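Local coordinates for protein metallophosphoesterase (PDB 4J6O) that is the manganese-binding 2',3' phosphatase component of the bacterial Pnkp-Hen1 RNA repair system, with a calcineurin-like phosphoesterase fold, at residues 79-84 and 134-139; 97-102 and 110-115; 157-162 and 176-181; 201-206 and 234-239. All coordinates share one frame; numbering follows the deposited sequence. Where two conformers were deposited one is given.

Interaction 1. Residues 79-84 and 134-139; sequences LVMGMV and KAFIDG
The short helical segments 79-84 and 134-138 pass each other with their axes 11.3 Å apart at an angle of 62°, and M81 and F136, whose CA atoms lie 7.1 Å apart, mark the nearest point of the two backbones. This is a helix-helix packing contact on the helical side of the calcineurin-like alpha/beta fold, between helix 73-86 and helix 127-138. A single residue, F136, carries the second helix's whole share of the contact. Placing CG anti to the backbone N (chi1 173°) sends the phenyl group across to the other helix, where V80, M81 and V84 receive it.

M81 takes one face. M81 CG sits almost over the ring centre, 3.6 Å from the centroid of the F136 ring and 13° off the normal, a CH-pi contact. The thioether lies farther along the same chain: M81 SD is 4.4 Å from the F136 centroid and oblique to the ring, which adds a Met-aromatic component, and it also touches F136 CB at the base of the phenyl group. V84, one turn on, meets the ring edge near its plane, with V84 CG2 3.8 Å from F136 CE1. No hydrogen bond crosses between the segments, so the join is wholly apolar. Behind F136, I137 of the same helix turns to L100 and L101 of helix 95-104, while L79 faces helix 24-33, so each helix also packs on a further helix. The far end of the ring completes the contact, where V80 CG1 approaches F136 CZ obliquely at 4.1 Å.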
loop_
_atom_site.group_PDB
_atom_site.type_symbol
_atom_site.label_atom_id
_atom_site.label_comp_id
_atom_site.label_asym_id
_atom_site.label_seq_id
_atom_site.Cartn_x
_atom_site.Cartn_y
_atom_site.Cartn_z
ATOM N N LEU A 79 -2.140 -4.397 -12.903
ATOM C CA LEU A 79 -1.081 -5.300 -12.495
ATOM C C LEU A 79 -1.398 -5.857 -11.113
ATOM O O LEU A 79 -1.363 -7.059 -10.912
ATOM C CB LEU A 79 0.290 -4.607 -12.539
ATOM C CG LEU A 79 1.442 -5.474 -12.048
ATOM C CD1 LEU A 79 1.692 -6.533 -13.119
ATOM C CD2 LEU A 79 2.725 -4.631 -11.824
ATOM N N VAL A 80 -1.684 -4.982 -10.144
ATOM C CA VAL A 80 -1.912 -5.442 -8.781
ATOM C C VAL A 80 -3.164 -6.330 -8.630
ATOM O O VAL A 80 -3.131 -7.383 -7.964
ATOM C CB VAL A 80 -2.020 -4.234 -7.808
ATOM C CG1 VAL A 80 -2.362 -4.721 -6.424
ATOM C CG2 VAL A 80 -0.703 -3.509 -7.824
ATOM N N MET A 81 -4.236 -5.931 -9.309
ATOM C CA MET A 81 -5.444 -6.757 -9.284
ATOM C C MET A 81 -5.248 -8.177 -9.847
ATOM O O MET A 81 -5.741 -9.164 -9.282
ATOM C CB MET A 81 -6.556 -6.038 -10.028
ATOM C CG MET A 81 -7.006 -4.865 -9.222
ATOM S SD MET A 81 -8.475 -4.193 -9.931
ATOM C CE MET A 81 -7.701 -3.238 -11.114
ATOM N N GLY A 82 -4.497 -8.272 -10.945
ATOM C CA GLY A 82 -4.122 -9.567 -11.483
ATOM C C GLY A 82 -3.272 -10.420 -10.544
ATOM O O GLY A 82 -3.358 -11.643 -10.540
ATOM N N MET A 83 -2.402 -9.774 -9.774
ATOM C CA MET A 83 -1.541 -10.472 -8.853
ATOM C C MET A 83 -2.324 -11.019 -7.705
ATOM O O MET A 83 -2.057 -12.121 -7.238
ATOM C CB MET A 83 -0.420 -9.526 -8.372
ATOM C CG MET A 83 0.543 -9.215 -9.509
ATOM S SD MET A 83 1.876 -8.090 -9.020
ATOM C CE MET A 83 2.773 -9.097 -7.963
ATOM N N VAL A 84 -3.279 -10.234 -7.230
ATOM C CA VAL A 84 -4.085 -10.680 -6.107
ATOM C C VAL A 84 -4.919 -11.839 -6.636
ATOM O O VAL A 84 -5.086 -12.841 -5.965
ATOM C CB VAL A 84 -4.958 -9.542 -5.566
ATOM C CG1 VAL A 84 -5.963 -10.052 -4.551
ATOM C CG2 VAL A 84 -4.060 -8.472 -4.891
ATOM N N LYS A 134 -13.703 -1.132 -8.181
ATOM C CA LYS A 134 -14.572 -0.945 -7.014
ATOM C C LYS A 134 -14.678 -2.209 -6.201
ATOM O O LYS A 134 -14.554 -2.188 -4.976
ATOM C CB LYS A 134 -15.969 -0.484 -7.458
ATOM C CG LYS A 134 -15.938 0.909 -8.101
ATOM C CD LYS A 134 -17.329 1.337 -8.650
ATOM C CE LYS A 134 -18.335 1.686 -7.565
ATOM N NZ LYS A 134 -19.700 1.908 -8.174
ATOM N N ALA A 135 -14.861 -3.330 -6.889
ATOM C CA ALA A 135 -14.980 -4.614 -6.218
ATOM C C ALA A 135 -13.660 -4.971 -5.545
ATOM O O ALA A 135 -13.636 -5.470 -4.426
ATOM C CB ALA A 135 -15.379 -5.685 -7.207
ATOM N N PHE A 136 -12.559 -4.678 -6.231
ATOM C CA PHE A 136 -11.259 -4.948 -5.679
ATOM C C PHE A 136 -10.996 -4.152 -4.408
ATOM O O PHE A 136 -10.508 -4.698 -3.427
ATOM C CB PHE A 136 -10.174 -4.626 -6.692
ATOM C CG PHE A 136 -8.801 -4.718 -6.137
ATOM C CD1 PHE A 136 -8.269 -5.958 -5.836
ATOM C CD2 PHE A 136 -8.004 -3.585 -5.992
ATOM C CE1 PHE A 136 -6.986 -6.080 -5.361
ATOM C CE2 PHE A 136 -6.721 -3.700 -5.506
ATOM C CZ PHE A 136 -6.219 -4.936 -5.179
ATOM N N ILE A 137 -11.304 -2.864 -4.417
ATOM C CA ILE A 137 -10.942 -2.061 -3.289
ATOM C C ILE A 137 -11.849 -2.372 -2.133
ATOM O O ILE A 137 -11.450 -2.324 -0.974
ATOM C CB ILE A 137 -10.978 -0.564 -3.637
ATOM C CG1 ILE A 137 -9.891 -0.254 -4.672
ATOM C CG2 ILE A 137 -10.733 0.272 -2.436
ATOM C CD1 ILE A 137 -9.917 1.211 -5.081
ATOM N N ASP A 138 -13.113 -2.676 -2.457
ATOM C CA ASP A 138 -14.078 -2.991 -1.432
ATOM C C ASP A 138 -13.747 -4.270 -0.685
ATOM O O ASP A 138 -14.138 -4.449 0.455
ATOM C CB ASP A 138 -15.474 -3.076 -2.048
ATOM C CG ASP A 138 -16.567 -3.107 -0.996
ATOM O OD1 ASP A 138 -16.747 -2.061 -0.340
ATOM O OD2 ASP A 138 -17.228 -4.163 -0.822
ATOM N N GLY A 139 -13.007 -5.169 -1.312
ATOM C CA GLY A 139 -12.695 -6.404 -0.619
ATOM C C GLY A 139 -11.378 -6.382 0.125
ATOM O O GLY A 139 -10.991 -7.383 0.746
#

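Interaction 2. Residues 97-102 and 110-115; sequences DVKLLR and QITHGL
K99 reaches from helix 95-104 to the loop 110-115, which leads into helix 115-122 of this calcineurin-like domain. All four of its side-chain torsions lie within about 20° of 180°, so the lysine stretches out fully, and its ammonium group arrives among the backbone and side-chain oxygens of the loop. K99 NZ donates to the carbonyl O of Q110 at 2.9 Å; the C=O...N angle is 150°, with the donor tilted 20° from the carbonyl plane. T112 OG1 lies 3.0 Å from K99 NZ. A water accepts from K99 NZ at 3.1 Å and lies within hydrogen-bonding distance of T112 O (2.7 Å), bridging the lysine to the start of the type I' turn T112-L115. Lower on the chain, K99 CE rests 4.0 Å from L115 CD2.

L100 follows with a purely apolar touch, L100 CD1 lying 3.9 Å from CD1 of L115, the first residue of the next helix. L100 also touches T118 and L119 of that helix and I137 of helix 127-138.

The contact combines an apolar leucine pair with a lysine whose charge is probably stabilised by carbonyl and water oxygens, with T112 OG1 close by, so the loop meets the helix through both a charged and an apolar side chain.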
loop_
_atom_site.group_PDB
_atom_site.type_symbol
_atom_site.label_atom_id
_atom_site.label_comp_id
_atom_site.label_asym_id
_atom_site.label_seq_id
_atom_site.Cartn_x
_atom_site.Cartn_y
_atom_site.Cartn_z
ATOM N N ASP A 97 -6.748 4.823 -1.601
ATOM C CA ASP A 97 -7.543 3.792 -2.285
ATOM C C ASP A 97 -9.008 3.838 -1.828
ATOM O O ASP A 97 -9.942 3.793 -2.657
ATOM C CB ASP A 97 -6.971 2.394 -1.988
ATOM C CG ASP A 97 -5.436 2.302 -2.310
ATOM O OD1 ASP A 97 -4.990 2.827 -3.334
ATOM O OD2 ASP A 97 -4.743 1.685 -1.496
ATOM N N VAL A 98 -9.192 3.875 -0.525
ATOM C CA VAL A 98 -10.543 3.884 0.089
ATOM C C VAL A 98 -11.278 5.160 -0.271
ATOM O O VAL A 98 -12.498 5.154 -0.514
ATOM C CB VAL A 98 -10.440 3.692 1.624
ATOM C CG1 VAL A 98 -11.767 4.001 2.353
ATOM C CG2 VAL A 98 -10.007 2.264 1.900
ATOM N N LYS A 99 -10.553 6.279 -0.304
ATOM C CA LYS A 99 -11.216 7.522 -0.708
ATOM C C LYS A 99 -11.649 7.421 -2.173
ATOM O O LYS A 99 -12.716 7.910 -2.552
ATOM C CB LYS A 99 -10.288 8.706 -0.523
ATOM C CG LYS A 99 -10.804 10.001 -1.154
ATOM C CD LYS A 99 -10.085 11.201 -0.543
ATOM C CE LYS A 99 -10.462 12.480 -1.256
ATOM N NZ LYS A 99 -9.485 13.560 -0.959
ATOM N N LEU A 100 -10.832 6.782 -3.014
ATOM C CA LEU A 100 -11.216 6.617 -4.407
ATOM C C LEU A 100 -12.461 5.777 -4.499
ATOM O O LEU A 100 -13.351 6.085 -5.311
ATOM C CB LEU A 100 -10.109 5.939 -5.229
ATOM C CG LEU A 100 -10.511 5.515 -6.657
ATOM C CD1 LEU A 100 -10.859 6.680 -7.578
ATOM C CD2 LEU A 100 -9.385 4.634 -7.273
ATOM N N LEU A 101 -12.509 4.704 -3.701
ATOM C CA LEU A 101 -13.718 3.845 -3.678
ATOM C C LEU A 101 -14.971 4.637 -3.303
ATOM O O LEU A 101 -16.024 4.494 -3.962
ATOM C CB LEU A 101 -13.529 2.631 -2.760
ATOM C CG LEU A 101 -14.772 1.755 -2.541
ATOM C CD1 LEU A 101 -15.271 1.248 -3.841
ATOM C CD2 LEU A 101 -14.463 0.609 -1.629
ATOM N N ARG A 102 -14.859 5.518 -2.309
ATOM C CA ARG A 102 -16.013 6.350 -1.910
ATOM C C ARG A 102 -16.428 7.259 -3.056
ATOM O O ARG A 102 -17.608 7.456 -3.277
ATOM C CB ARG A 102 -15.664 7.179 -0.683
ATOM C CG ARG A 102 -15.571 6.307 0.530
ATOM C CD ARG A 102 -15.000 7.002 1.736
ATOM N NE ARG A 102 -14.894 6.030 2.818
ATOM C CZ ARG A 102 -14.056 6.126 3.837
ATOM N NH1 ARG A 102 -13.231 7.167 3.916
ATOM N NH2 ARG A 102 -14.043 5.179 4.771
ATOM N N GLN A 110 -13.552 15.637 -1.710
ATOM C CA GLN A 110 -12.653 16.678 -2.180
ATOM C C GLN A 110 -11.633 16.111 -3.157
ATOM O O GLN A 110 -10.993 15.101 -2.868
ATOM C CB GLN A 110 -11.911 17.292 -1.006
ATOM C CG GLN A 110 -12.815 18.039 -0.053
ATOM C CD GLN A 110 -12.026 18.810 0.976
ATOM O OE1 GLN A 110 -10.837 18.538 1.192
ATOM N NE2 GLN A 110 -12.671 19.778 1.612
ATOM N N ILE A 111 -11.471 16.773 -4.300
ATOM C CA ILE A 111 -10.475 16.318 -5.287
ATOM C C ILE A 111 -9.083 16.894 -4.968
ATOM O O ILE A 111 -8.738 18.016 -5.362
ATOM C CB ILE A 111 -10.891 16.678 -6.718
ATOM C CG1 ILE A 111 -12.310 16.177 -7.017
ATOM C CG2 ILE A 111 -9.866 16.134 -7.746
ATOM C CD1 ILE A 111 -12.581 14.723 -6.671
ATOM N N THR A 112 -8.308 16.131 -4.222
ATOM C CA THR A 112 -7.050 16.622 -3.696
ATOM C C THR A 112 -6.000 15.518 -3.680
ATOM O O THR A 112 -6.316 14.315 -3.781
ATOM C CB THR A 112 -7.226 17.078 -2.233
ATOM O OG1 THR A 112 -7.883 16.049 -1.500
ATOM C CG2 THR A 112 -8.106 18.354 -2.182
ATOM N N HIS A 113 -4.767 15.982 -3.493
ATOM C CA HIS A 113 -3.630 15.095 -3.266
ATOM C C HIS A 113 -3.511 14.071 -4.353
ATOM O O HIS A 113 -3.149 12.915 -4.056
ATOM C CB HIS A 113 -3.768 14.397 -1.931
ATOM C CG HIS A 113 -3.789 15.343 -0.774
ATOM N ND1 HIS A 113 -4.863 15.452 0.077
ATOM C CD2 HIS A 113 -2.873 16.241 -0.342
ATOM C CE1 HIS A 113 -4.601 16.359 0.999
ATOM N NE2 HIS A 113 -3.404 16.858 0.766
ATOM N N GLY A 114 -3.753 14.476 -5.601
ATOM C CA GLY A 114 -3.520 13.535 -6.699
ATOM C C GLY A 114 -4.721 12.777 -7.216
ATOM O O GLY A 114 -4.604 12.030 -8.193
ATOM N N LEU A 115 -5.870 12.927 -6.555
ATOM C CA LEU A 115 -7.055 12.192 -6.989
ATOM C C LEU A 115 -7.486 12.610 -8.391
ATOM O O LEU A 115 -8.020 11.806 -9.164
ATOM C CB LEU A 115 -8.220 12.341 -5.977
ATOM C CG LEU A 115 -9.566 11.704 -6.368
ATOM C CD1 LEU A 115 -9.484 10.199 -6.602
ATOM C CD2 LEU A 115 -10.523 11.972 -5.229
HETATM O O HOH W 1 -6.953 12.242 -2.156
#

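Interaction 3. Residues 157-162 and 176-181; sequences GMKEEF and YGETTG
K159 and E178 form a salt bridge between two irregular parts of the calcineurin-like domain: the loop after strand 151-154, ending in the 3-10 turn 160-162, and the segment that leaves helix 168-176 through G177. The ammonium K159 NZ donates to E178 OE1 at 2.8 Å. It comes to the syn side of that oxygen, 19° out of the carboxylate plane, while E178 OE2 stays at 3.5 Å from K159 NZ, so the grip is essentially one-sided. Both side chains begin with CG between the backbone N and the carbonyl carbon (chi1 60° for K159, 73° for E178) and then run extended, crossing at about a right angle where their charged ends meet.

Several backbone polar groups have partners nearby. F162 N bonds to K159 O within the 3-10 turn, M158 O accepts from Q163 NE2, and E178 pairs through its backbone with Y192. E178 also packs on F173 of helix 168-176, and F162 on V170. K159 precedes this helix and E178 follows it, so the ion pair joins the chain on either side of the helix in sequence.

Beneath the charges, the aliphatic part of the lysine covers an aromatic surface: K159 CE lies 3.5 Å above the plane of the F162 ring, offset toward its rim.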
loop_
_atom_site.group_PDB
_atom_site.type_symbol
_atom_site.label_atom_id
_atom_site.label_comp_id
_atom_site.label_asym_id
_atom_site.label_seq_id
_atom_site.Cartn_x
_atom_site.Cartn_y
_atom_site.Cartn_z
ATOM N N GLY A 157 0.265 1.333 9.713
ATOM C CA GLY A 157 0.751 0.641 10.909
ATOM C C GLY A 157 -0.377 -0.022 11.696
ATOM O O GLY A 157 -1.537 0.056 11.309
ATOM N N MET A 158 -0.011 -0.739 12.737
ATOM C CA MET A 158 -1.010 -1.377 13.584
ATOM C C MET A 158 -0.392 -1.571 14.978
ATOM O O MET A 158 0.475 -2.435 15.184
ATOM C CB MET A 158 -1.493 -2.700 12.976
ATOM C CG MET A 158 -2.774 -3.256 13.657
ATOM S SD MET A 158 -4.105 -2.083 13.634
ATOM C CE MET A 158 -4.457 -1.960 11.868
ATOM N N LYS A 159 -0.841 -0.763 15.941
ATOM C CA LYS A 159 -0.339 -0.919 17.298
ATOM C C LYS A 159 -0.780 -2.268 17.891
ATOM O O LYS A 159 -1.745 -2.868 17.410
ATOM C CB LYS A 159 -0.784 0.254 18.173
ATOM C CG LYS A 159 -2.251 0.416 18.283
ATOM C CD LYS A 159 -2.504 1.502 19.379
ATOM C CE LYS A 159 -3.904 2.027 19.409
ATOM N NZ LYS A 159 -4.075 3.005 20.546
ATOM N N GLU A 160 -0.025 -2.766 18.882
ATOM C CA GLU A 160 -0.193 -4.130 19.392
ATOM C C GLU A 160 -1.619 -4.524 19.758
ATOM O O GLU A 160 -2.094 -5.592 19.361
ATOM C CB GLU A 160 0.717 -4.356 20.593
ATOM C CG GLU A 160 0.595 -5.757 21.161
ATOM C CD GLU A 160 1.643 -6.059 22.198
ATOM O OE1 GLU A 160 2.443 -5.153 22.543
ATOM O OE2 GLU A 160 1.673 -7.217 22.658
ATOM N N GLU A 161 -2.287 -3.646 20.513
ATOM C CA GLU A 161 -3.631 -3.875 21.038
ATOM C C GLU A 161 -4.655 -4.182 19.941
ATOM O O GLU A 161 -5.657 -4.829 20.198
ATOM C CB GLU A 161 -4.074 -2.633 21.855
ATOM C CG GLU A 161 -5.504 -2.636 22.390
ATOM C CD GLU A 161 -5.980 -1.249 22.885
ATOM O OE1 GLU A 161 -5.189 -0.274 22.852
ATOM O OE2 GLU A 161 -7.163 -1.141 23.311
ATOM N N PHE A 162 -4.399 -3.716 18.714
ATOM C CA PHE A 162 -5.409 -3.762 17.665
ATOM C C PHE A 162 -5.095 -4.917 16.686
ATOM O O PHE A 162 -5.900 -5.272 15.837
ATOM C CB PHE A 162 -5.344 -2.474 16.835
ATOM C CG PHE A 162 -5.972 -1.270 17.467
ATOM C CD1 PHE A 162 -6.509 -1.284 18.756
ATOM C CD2 PHE A 162 -6.051 -0.113 16.739
ATOM C CE1 PHE A 162 -7.076 -0.140 19.279
ATOM C CE2 PHE A 162 -6.621 1.039 17.253
ATOM C CZ PHE A 162 -7.152 1.026 18.526
ATOM N N TYR A 176 -5.308 5.505 8.501
ATOM C CA TYR A 176 -5.038 6.891 8.926
ATOM C C TYR A 176 -4.136 6.974 10.181
ATOM O O TYR A 176 -3.725 8.067 10.558
ATOM C CB TYR A 176 -6.390 7.617 9.294
ATOM C CG TYR A 176 -7.489 7.550 8.247
ATOM C CD1 TYR A 176 -7.323 8.142 6.990
ATOM C CD2 TYR A 176 -8.675 6.893 8.494
ATOM C CE1 TYR A 176 -8.329 8.066 6.011
ATOM C CE2 TYR A 176 -9.671 6.801 7.536
ATOM C CZ TYR A 176 -9.501 7.386 6.297
ATOM O OH TYR A 176 -10.532 7.269 5.370
ATOM N N GLY A 177 -3.985 5.871 10.906
ATOM C CA GLY A 177 -3.388 5.911 12.226
ATOM C C GLY A 177 -4.357 6.615 13.178
ATOM O O GLY A 177 -5.568 6.672 12.910
ATOM N N GLU A 178 -3.809 7.157 14.261
ATOM C CA GLU A 178 -4.630 7.961 15.191
ATOM C C GLU A 178 -3.958 9.237 15.647
ATOM O O GLU A 178 -2.769 9.489 15.411
ATOM C CB GLU A 178 -5.102 7.140 16.397
ATOM C CG GLU A 178 -4.027 6.821 17.399
ATOM C CD GLU A 178 -4.444 5.734 18.393
ATOM O OE1 GLU A 178 -3.676 5.476 19.343
ATOM O OE2 GLU A 178 -5.556 5.169 18.229
ATOM N N THR A 179 -4.758 10.083 16.285
ATOM C CA THR A 179 -4.227 11.348 16.760
ATOM C C THR A 179 -4.154 11.290 18.261
ATOM O O THR A 179 -4.749 10.419 18.885
ATOM C CB THR A 179 -5.063 12.537 16.282
ATOM O OG1 THR A 179 -6.447 12.254 16.516
ATOM C CG2 THR A 179 -4.838 12.785 14.779
ATOM N N THR A 180 -3.401 12.212 18.836
ATOM C CA THR A 180 -3.010 12.118 20.229
ATOM C C THR A 180 -4.072 12.689 21.146
ATOM O O THR A 180 -3.997 12.459 22.358
ATOM C CB THR A 180 -1.729 12.926 20.533
ATOM O OG1 THR A 180 -2.022 14.322 20.434
ATOM C CG2 THR A 180 -0.581 12.603 19.562
ATOM N N GLY A 181 -5.041 13.431 20.591
ATOM C CA GLY A 181 -6.055 14.101 21.402
ATOM C C GLY A 181 -5.759 15.563 21.709
ATOM O O GLY A 181 -6.658 16.317 22.106
#

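Interaction 4. Residues 201-206 and 234-239; sequences KALVVY and TAYRYP
Y236 is the first residue of strand 232-238 to meet strand 203-206 here, and V205 has the nearest CA to its own, at 8.0 Å. The short strand segments run nearly antiparallel, at 157°, with axes 9.4 Å apart. They belong to different sheets, and the contact is made by side chains facing each other across the interior of the calcineurin-like beta sandwich. A chi1 of -178° swings the Y236 ring away from the backbone N and into this interface. V205 CG2 lies over one face, offset toward the rim and 4.1 Å from Y236 CD1, while L203, its side chain running opposite to that of Y236, sets CD2 obliquely to the ring, 3.4 Å from Y236 OH.

Two residues on, Y238 projects to the same side. Its ring meets the same methyl at the edge, L203 CD2 to Y238 CD2 at 4.0 Å, so one leucine branch is shared by two tyrosines. The Y238 hydroxyl goes past the leucine to hydrogen-bond D147 OD2.

Strand 203-206 is flanked by strand 151-154, with V205 touching L151, and by strand 220-222, whose I221 meets both V205 and Y236. On the other sheet, strand 242-247 runs beside strand 232-238, and its I243 packs on Y236.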
loop_
_atom_site.group_PDB
_atom_site.type_symbol
_atom_site.label_atom_id
_atom_site.label_comp_id
_atom_site.label_asym_id
_atom_site.label_seq_id
_atom_site.Cartn_x
_atom_site.Cartn_y
_atom_site.Cartn_z
ATOM N N LYS A 201 5.096 -8.290 19.635
ATOM C CA LYS A 201 5.900 -9.400 19.166
ATOM C C LYS A 201 6.113 -9.364 17.654
ATOM O O LYS A 201 7.209 -9.660 17.178
ATOM C CB LYS A 201 5.230 -10.720 19.562
ATOM C CG LYS A 201 5.590 -11.912 18.672
ATOM C CD LYS A 201 4.601 -13.063 18.859
ATOM C CE LYS A 201 4.814 -14.171 17.840
ATOM N NZ LYS A 201 3.599 -15.044 17.787
ATOM N N ALA A 202 5.060 -9.032 16.909
ATOM C CA ALA A 202 5.135 -9.079 15.440
ATOM C C ALA A 202 5.941 -7.926 14.901
ATOM O O ALA A 202 5.823 -6.788 15.370
ATOM C CB ALA A 202 3.796 -9.032 14.841
ATOM N N LEU A 203 6.755 -8.216 13.903
ATOM C CA LEU A 203 7.367 -7.157 13.133
ATOM C C LEU A 203 6.260 -6.479 12.315
ATOM O O LEU A 203 5.516 -7.174 11.621
ATOM C CB LEU A 203 8.352 -7.797 12.176
ATOM C CG LEU A 203 8.906 -6.925 11.046
ATOM C CD1 LEU A 203 9.764 -5.814 11.602
ATOM C CD2 LEU A 203 9.736 -7.803 10.084
ATOM N N VAL A 204 6.143 -5.140 12.374
ATOM C CA VAL A 204 5.107 -4.466 11.597
ATOM C C VAL A 204 5.773 -3.729 10.472
ATOM O O VAL A 204 6.581 -2.837 10.708
ATOM C CB VAL A 204 4.313 -3.416 12.444
ATOM C CG1 VAL A 204 3.169 -2.828 11.628
ATOM C CG2 VAL A 204 3.837 -4.064 13.760
ATOM N N VAL A 205 5.425 -4.105 9.239
ATOM C CA VAL A 205 5.955 -3.396 8.055
ATOM C C VAL A 205 4.778 -2.576 7.519
ATOM O O VAL A 205 3.691 -3.111 7.276
ATOM C CB VAL A 205 6.438 -4.397 7.033
ATOM C CG1 VAL A 205 7.042 -3.694 5.830
ATOM C CG2 VAL A 205 7.474 -5.356 7.666
ATOM N N TYR A 206 5.007 -1.282 7.351
ATOM C CA TYR A 206 3.936 -0.366 7.003
ATOM C C TYR A 206 4.462 0.755 6.138
ATOM O O TYR A 206 5.667 0.779 5.843
ATOM C CB TYR A 206 3.235 0.155 8.307
ATOM C CG TYR A 206 4.099 1.087 9.140
ATOM C CD1 TYR A 206 5.153 0.611 9.928
ATOM C CD2 TYR A 206 3.801 2.434 9.169
ATOM C CE1 TYR A 206 5.931 1.487 10.666
ATOM C CE2 TYR A 206 4.562 3.333 9.900
ATOM C CZ TYR A 206 5.640 2.839 10.634
ATOM O OH TYR A 206 6.388 3.704 11.374
ATOM N N THR A 234 10.388 1.088 -2.444
ATOM C CA THR A 234 11.082 0.113 -1.615
ATOM C C THR A 234 10.288 -1.183 -1.451
ATOM O O THR A 234 9.033 -1.144 -1.192
ATOM C CB THR A 234 11.384 0.727 -0.216
ATOM O OG1 THR A 234 12.327 1.784 -0.401
ATOM C CG2 THR A 234 11.943 -0.335 0.721
ATOM N N ALA A 235 11.011 -2.309 -1.498
ATOM C CA ALA A 235 10.445 -3.590 -1.044
ATOM C C ALA A 235 11.225 -4.062 0.151
ATOM O O ALA A 235 12.453 -3.880 0.206
ATOM C CB ALA A 235 10.550 -4.690 -2.142
ATOM N N TYR A 236 10.537 -4.693 1.088
ATOM C CA TYR A 236 11.157 -5.312 2.242
ATOM C C TYR A 236 10.986 -6.810 2.082
ATOM O O TYR A 236 9.852 -7.319 1.943
ATOM C CB TYR A 236 10.469 -4.787 3.536
ATOM C CG TYR A 236 11.041 -5.321 4.840
ATOM C CD1 TYR A 236 10.644 -6.573 5.339
ATOM C CD2 TYR A 236 11.890 -4.555 5.606
ATOM C CE1 TYR A 236 11.166 -7.039 6.557
ATOM C CE2 TYR A 236 12.391 -5.001 6.820
ATOM C CZ TYR A 236 12.019 -6.228 7.279
ATOM O OH TYR A 236 12.506 -6.619 8.498
ATOM N N ARG A 237 12.127 -7.535 2.041
ATOM C CA ARG A 237 12.062 -8.961 1.809
ATOM C C ARG A 237 11.996 -9.642 3.168
ATOM O O ARG A 237 12.772 -9.348 4.073
ATOM C CB ARG A 237 13.317 -9.419 1.041
ATOM C CG ARG A 237 13.533 -8.580 -0.159
ATOM C CD ARG A 237 14.619 -9.163 -1.064
ATOM N NE ARG A 237 14.212 -10.368 -1.760
ATOM C CZ ARG A 237 14.892 -11.532 -1.682
ATOM N NH1 ARG A 237 15.970 -11.674 -0.903
ATOM N NH2 ARG A 237 14.489 -12.581 -2.371
ATOM N N TYR A 238 10.979 -10.465 3.326
ATOM C CA TYR A 238 10.715 -11.206 4.551
ATOM C C TYR A 238 10.763 -12.706 4.268
ATOM O O TYR A 238 10.127 -13.160 3.333
ATOM C CB TYR A 238 9.306 -10.840 5.026
ATOM C CG TYR A 238 8.920 -11.523 6.319
ATOM C CD1 TYR A 238 8.367 -12.778 6.296
ATOM C CD2 TYR A 238 9.134 -10.908 7.557
ATOM C CE1 TYR A 238 8.026 -13.424 7.486
ATOM C CE2 TYR A 238 8.777 -11.535 8.750
ATOM C CZ TYR A 238 8.247 -12.811 8.694
ATOM O OH TYR A 238 7.891 -13.472 9.862
ATOM N N PRO A 239 11.453 -13.497 5.126
ATOM C CA PRO A 239 12.041 -13.152 6.421
ATOM C C PRO A 239 13.477 -12.704 6.371
ATOM O O PRO A 239 14.044 -12.528 7.468
ATOM C CB PRO A 239 11.952 -14.470 7.199
ATOM C CG PRO A 239 12.172 -15.480 6.117
ATOM C CD PRO A 239 11.414 -14.953 4.913
#

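Overall arrangement
Interaction 4 is the buried one of the set, joining the two sheets through leucine, valine and tyrosine side chains. Interactions 1 and 2 are partly buried and adjoin: I137 and D138 of segment 134-139 pack on D97 and L101 of segment 97-102, so helix 127-138 links them. Interaction 1 has no polar bond, whereas interaction 2 adds a lysine and a water to its leucines. Interaction 3, whose centre lies about 17 Å from that of the chain, relies on charge. R102 NH1 and Y176 OH, 3.1 Å apart in a probable hydrogen bond, join it to interaction 2, and G157 and M158 rest on Y206 and V204 of interaction 4.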